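Local atomic coordinates of Mgp-operon protein 3 (Mycoplasma pneumoniae, PDB entry 6RJ1), a protein that probably mediates attachment of the bacterium to host cells as a membrane-anchored adhesin with an extracellular domain, possibly through binding of sugars. Residues K154-V166 and D522-T534. Residues are numbered along the deposited sequence; the frame is centred on the assembly and turned at random.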
loop_
_atom_site.group_PDB
_atom_site.type_symbol
_atom_site.label_atom_id
_atom_site.label_comp_id
_atom_site.label_asym_id
_atom_site.label_seq_id
_atom_site.Cartn_x
_atom_site.Cartn_y
_atom_site.Cartn_z
ATOM N N LYS A 154 -4.327 -24.595 17.819
ATOM C CA LYS A 154 -3.207 -24.313 16.919
ATOM C C LYS A 154 -3.697 -23.705 15.586
ATOM O O LYS A 154 -4.397 -24.376 14.813
ATOM C CB LYS A 154 -2.362 -25.587 16.685
ATOM C CG LYS A 154 -0.895 -25.317 16.347
ATOM C CD LYS A 154 -0.127 -26.623 16.096
ATOM C CE LYS A 154 1.378 -26.457 16.121
ATOM N NZ LYS A 154 1.897 -25.753 14.916
ATOM N N GLY A 155 -3.345 -22.439 15.356
ATOM C CA GLY A 155 -3.727 -21.711 14.153
ATOM C C GLY A 155 -3.013 -22.185 12.901
ATOM O O GLY A 155 -1.872 -22.656 12.969
ATOM N N SER A 156 -3.680 -22.056 11.745
ATOM C CA SER A 156 -3.138 -22.493 10.461
ATOM C C SER A 156 -3.210 -21.442 9.360
ATOM O O SER A 156 -4.298 -21.133 8.861
ATOM C CB SER A 156 -3.818 -23.783 10.012
ATOM O OG SER A 156 -3.452 -24.144 8.691
ATOM N N LEU A 157 -2.037 -20.946 8.939
ATOM C CA LEU A 157 -1.909 -20.005 7.834
ATOM C C LEU A 157 -2.313 -20.708 6.532
ATOM O O LEU A 157 -2.964 -20.098 5.685
ATOM C CB LEU A 157 -0.475 -19.465 7.763
ATOM C CG LEU A 157 -0.083 -18.540 6.592
ATOM C CD1 LEU A 157 -0.994 -17.309 6.481
ATOM C CD2 LEU A 157 1.337 -18.093 6.742
ATOM N N TYR A 158 -1.981 -22.006 6.408
ATOM C CA TYR A 158 -2.343 -22.832 5.259
ATOM C C TYR A 158 -3.863 -22.812 5.009
ATOM O O TYR A 158 -4.295 -22.628 3.866
ATOM C CB TYR A 158 -1.827 -24.273 5.423
ATOM C CG TYR A 158 -2.171 -25.140 4.234
ATOM C CD1 TYR A 158 -1.451 -25.046 3.048
ATOM C CD2 TYR A 158 -3.263 -26.001 4.267
ATOM C CE1 TYR A 158 -1.795 -25.805 1.931
ATOM C CE2 TYR A 158 -3.610 -26.770 3.159
ATOM C CZ TYR A 158 -2.885 -26.651 1.987
ATOM O OH TYR A 158 -3.226 -27.373 0.880
ATOM N N LYS A 159 -4.660 -22.976 6.080
ATOM C CA LYS A 159 -6.118 -22.971 6.009
ATOM C C LYS A 159 -6.652 -21.641 5.488
ATOM O O LYS A 159 -7.570 -21.645 4.667
ATOM C CB LYS A 159 -6.743 -23.346 7.362
ATOM C CG LYS A 159 -6.640 -24.829 7.676
ATOM C CD LYS A 159 -7.529 -25.231 8.836
ATOM C CE LYS A 159 -7.371 -26.691 9.197
ATOM N NZ LYS A 159 -6.183 -26.921 10.062
ATOM N N THR A 160 -6.035 -20.513 5.916
ATOM C CA THR A 160 -6.393 -19.154 5.482
ATOM C C THR A 160 -6.130 -18.992 3.990
ATOM O O THR A 160 -6.980 -18.454 3.281
ATOM C CB THR A 160 -5.587 -18.086 6.261
ATOM O OG1 THR A 160 -5.683 -18.320 7.663
ATOM C CG2 THR A 160 -6.027 -16.646 5.932
ATOM N N LEU A 161 -4.946 -19.444 3.524
ATOM C CA LEU A 161 -4.517 -19.327 2.138
ATOM C C LEU A 161 -5.367 -20.133 1.169
ATOM O O LEU A 161 -5.547 -19.718 0.022
ATOM C CB LEU A 161 -3.030 -19.660 1.999
ATOM C CG LEU A 161 -2.062 -18.738 2.761
ATOM C CD1 LEU A 161 -0.671 -19.316 2.789
ATOM C CD2 LEU A 161 -2.065 -17.308 2.200
ATOM N N GLN A 162 -5.945 -21.240 1.644
ATOM C CA GLN A 162 -6.824 -22.095 0.850
ATOM C C GLN A 162 -8.095 -21.360 0.446
ATOM O O GLN A 162 -8.592 -21.562 -0.664
ATOM C CB GLN A 162 -7.199 -23.362 1.618
ATOM C CG GLN A 162 -6.098 -24.387 1.690
ATOM C CD GLN A 162 -6.658 -25.735 2.046
ATOM O OE1 GLN A 162 -6.869 -26.591 1.179
ATOM N NE2 GLN A 162 -6.905 -25.949 3.329
ATOM N N ASP A 163 -8.607 -20.498 1.339
ATOM C CA ASP A 163 -9.835 -19.739 1.122
ATOM C C ASP A 163 -9.610 -18.265 0.841
ATOM O O ASP A 163 -10.573 -17.556 0.550
ATOM C CB ASP A 163 -10.779 -19.911 2.319
ATOM C CG ASP A 163 -11.588 -21.194 2.317
ATOM O OD1 ASP A 163 -11.817 -21.756 1.209
ATOM O OD2 ASP A 163 -12.020 -21.628 3.421
ATOM N N LEU A 164 -8.353 -17.795 0.918
ATOM C CA LEU A 164 -8.010 -16.392 0.683
ATOM C C LEU A 164 -8.411 -15.888 -0.693
ATOM O O LEU A 164 -8.122 -16.520 -1.713
ATOM C CB LEU A 164 -6.524 -16.114 0.952
ATOM C CG LEU A 164 -6.081 -14.650 0.887
ATOM C CD1 LEU A 164 -6.497 -13.886 2.128
ATOM C CD2 LEU A 164 -4.597 -14.548 0.673
ATOM N N LEU A 165 -9.074 -14.728 -0.688
ATOM C CA LEU A 165 -9.542 -13.993 -1.855
ATOM C C LEU A 165 -8.760 -12.690 -1.942
ATOM O O LEU A 165 -8.642 -11.991 -0.939
ATOM C CB LEU A 165 -11.033 -13.688 -1.675
ATOM C CG LEU A 165 -12.043 -14.435 -2.541
ATOM C CD1 LEU A 165 -11.739 -15.908 -2.636
ATOM C CD2 LEU A 165 -13.428 -14.245 -1.992
ATOM N N VAL A 166 -8.188 -12.384 -3.120
ATOM C CA VAL A 166 -7.449 -11.138 -3.341
ATOM C C VAL A 166 -8.126 -10.369 -4.482
ATOM O O VAL A 166 -8.409 -10.936 -5.537
ATOM C CB VAL A 166 -5.924 -11.337 -3.596
ATOM C CG1 VAL A 166 -5.189 -9.992 -3.643
ATOM C CG2 VAL A 166 -5.288 -12.250 -2.549
ATOM N N ASP A 522 -14.582 -24.864 13.628
ATOM C CA ASP A 522 -14.877 -25.328 12.281
ATOM C C ASP A 522 -13.704 -24.959 11.386
ATOM O O ASP A 522 -13.293 -23.794 11.349
ATOM C CB ASP A 522 -16.185 -24.691 11.775
ATOM C CG ASP A 522 -16.872 -25.463 10.663
ATOM O OD1 ASP A 522 -16.213 -25.734 9.624
ATOM O OD2 ASP A 522 -18.071 -25.785 10.820
ATOM N N SER A 523 -13.157 -25.960 10.675
ATOM C CA SER A 523 -12.011 -25.793 9.770
ATOM C C SER A 523 -12.244 -24.800 8.624
ATOM O O SER A 523 -11.272 -24.208 8.141
ATOM C CB SER A 523 -11.561 -27.141 9.222
ATOM O OG SER A 523 -11.007 -27.915 10.273
ATOM N N LYS A 524 -13.521 -24.607 8.203
ATOM C CA LYS A 524 -13.872 -23.677 7.135
ATOM C C LYS A 524 -13.935 -22.201 7.594
ATOM O O LYS A 524 -13.968 -21.304 6.743
ATOM C CB LYS A 524 -15.144 -24.109 6.404
ATOM C CG LYS A 524 -14.835 -25.044 5.253
ATOM C CD LYS A 524 -15.783 -24.811 4.075
ATOM C CE LYS A 524 -15.152 -25.163 2.745
ATOM N NZ LYS A 524 -13.900 -24.404 2.432
ATOM N N ASN A 525 -13.869 -21.956 8.925
ATOM C CA ASN A 525 -13.774 -20.625 9.521
ATOM C C ASN A 525 -12.263 -20.363 9.565
ATOM O O ASN A 525 -11.628 -20.371 10.618
ATOM C CB ASN A 525 -14.417 -20.603 10.917
ATOM C CG ASN A 525 -14.431 -19.243 11.574
ATOM O OD1 ASN A 525 -14.896 -18.254 11.010
ATOM N ND2 ASN A 525 -13.929 -19.169 12.795
ATOM N N SER A 526 -11.696 -20.181 8.369
ATOM C CA SER A 526 -10.276 -20.048 8.071
ATOM C C SER A 526 -9.691 -18.630 8.148
ATOM O O SER A 526 -8.480 -18.510 7.992
ATOM C CB SER A 526 -9.991 -20.656 6.702
ATOM O OG SER A 526 -10.911 -20.194 5.724
ATOM N N ASN A 527 -10.500 -17.574 8.427
ATOM C CA ASN A 527 -10.021 -16.179 8.537
ATOM C C ASN A 527 -8.803 -16.010 9.459
ATOM O O ASN A 527 -8.652 -16.782 10.416
ATOM C CB ASN A 527 -11.140 -15.254 9.001
ATOM C CG ASN A 527 -11.566 -15.480 10.436
ATOM O OD1 ASN A 527 -10.892 -15.069 11.388
ATOM N ND2 ASN A 527 -12.703 -16.119 10.624
ATOM N N LEU A 528 -7.978 -14.971 9.203
ATOM C CA LEU A 528 -6.758 -14.659 9.952
ATOM C C LEU A 528 -6.922 -14.528 11.471
ATOM O O LEU A 528 -6.026 -14.971 12.201
ATOM C CB LEU A 528 -6.087 -13.400 9.406
ATOM C CG LEU A 528 -5.475 -13.510 8.010
ATOM C CD1 LEU A 528 -5.665 -12.243 7.247
ATOM C CD2 LEU A 528 -4.025 -13.901 8.059
ATOM N N LYS A 529 -8.033 -13.924 11.957
ATOM C CA LYS A 529 -8.244 -13.757 13.405
ATOM C C LYS A 529 -8.368 -15.097 14.129
ATOM O O LYS A 529 -7.734 -15.295 15.178
ATOM C CB LYS A 529 -9.440 -12.849 13.722
ATOM C CG LYS A 529 -9.343 -12.226 15.107
ATOM C CD LYS A 529 -10.661 -11.691 15.597
ATOM C CE LYS A 529 -10.499 -11.093 16.962
ATOM N NZ LYS A 529 -11.783 -10.583 17.493
ATOM N N ALA A 530 -9.155 -16.022 13.545
ATOM C CA ALA A 530 -9.383 -17.372 14.064
ATOM C C ALA A 530 -8.081 -18.176 14.094
ATOM O O ALA A 530 -7.931 -19.050 14.951
ATOM C CB ALA A 530 -10.414 -18.089 13.209
ATOM N N GLN A 531 -7.135 -17.869 13.172
ATOM C CA GLN A 531 -5.842 -18.559 13.079
ATOM C C GLN A 531 -4.747 -17.909 13.948
ATOM O O GLN A 531 -3.620 -18.412 14.009
ATOM C CB GLN A 531 -5.391 -18.699 11.612
ATOM C CG GLN A 531 -6.459 -19.256 10.664
ATOM C CD GLN A 531 -7.111 -20.528 11.140
ATOM O OE1 GLN A 531 -6.447 -21.526 11.423
ATOM N NE2 GLN A 531 -8.436 -20.513 11.239
ATOM N N GLY A 532 -5.102 -16.818 14.623
ATOM C CA GLY A 532 -4.209 -16.084 15.511
ATOM C C GLY A 532 -3.161 -15.288 14.771
ATOM O O GLY A 532 -2.080 -15.041 15.306
ATOM N N LEU A 533 -3.467 -14.891 13.537
ATOM C CA LEU A 533 -2.562 -14.105 12.710
ATOM C C LEU A 533 -2.968 -12.624 12.718
ATOM O O LEU A 533 -4.059 -12.288 13.188
ATOM C CB LEU A 533 -2.471 -14.695 11.294
ATOM C CG LEU A 533 -1.944 -16.147 11.211
ATOM C CD1 LEU A 533 -2.324 -16.792 9.911
ATOM C CD2 LEU A 533 -0.433 -16.237 11.436
ATOM N N THR A 534 -2.068 -11.733 12.279
ATOM C CA THR A 534 -2.330 -10.298 12.296
ATOM C C THR A 534 -2.535 -9.782 10.850
ATOM O O THR A 534 -2.810 -10.588 9.947
ATOM C CB THR A 534 -1.253 -9.560 13.141
ATOM O OG1 THR A 534 -1.639 -8.197 13.329
ATOM C CG2 THR A 534 0.170 -9.644 12.552
HETATM O O HOH W 1 -9.270 -17.527 4.468
#
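Ser156, the N-cap of helix 157-163, and Thr160 one turn on meet Ser526 and Gln531 where the loop between helix 503-511 and strand 538-546 lies against that short helix. The contact thus joins a capped helix, which leads into strand 165-167 beside strand 650-654 of a mixed sheet, to a loop of the MgpC adhesin region. Three hydrogen bonds cross it. Ser156 N gives its hydrogen to Gln531 OE1 at 2.8 Å; the donor lies in the amide carbonyl plane, on a lone pair, and the N-H...O angle is 156°. A bend at chi2 (-51°) turns the Gln531 amide back to the N-H of the N-cap residue, while Ser156 OG caps the helix by accepting from Lys159 N. Thr160 OG1 donates to Ser526 O at 2.8 Å, almost in line with the C=O bond. Ser526 OG in turn donates to the anti lone pair of Asp163 OD2 at 2.9 Å, and a water donates to Thr160 O and, weakly, to Ser526 OG.

Lys524 NZ forms a long salt bridge with Asp163, 3.5 Å from OD2 and nearly as close to OD1, the two side chains crossing at about a right angle. Asp163 OD1 also has a salt bridge to Lys231, so two lysines serve the carboxylate, which would probably favour its ionised form. Lys159 runs its CD past Ser523 O, but its ammonium group pairs with Glu142.

Apolar contacts are few: Thr160 CG2 packs crosswise on Leu528 CG, and Leu157 CD1 meets Leu533 CD1 at 3.7 Å. Before the helix, Gly155 CA makes a CA-H...O contact of 3.3 Å with Gln531 O.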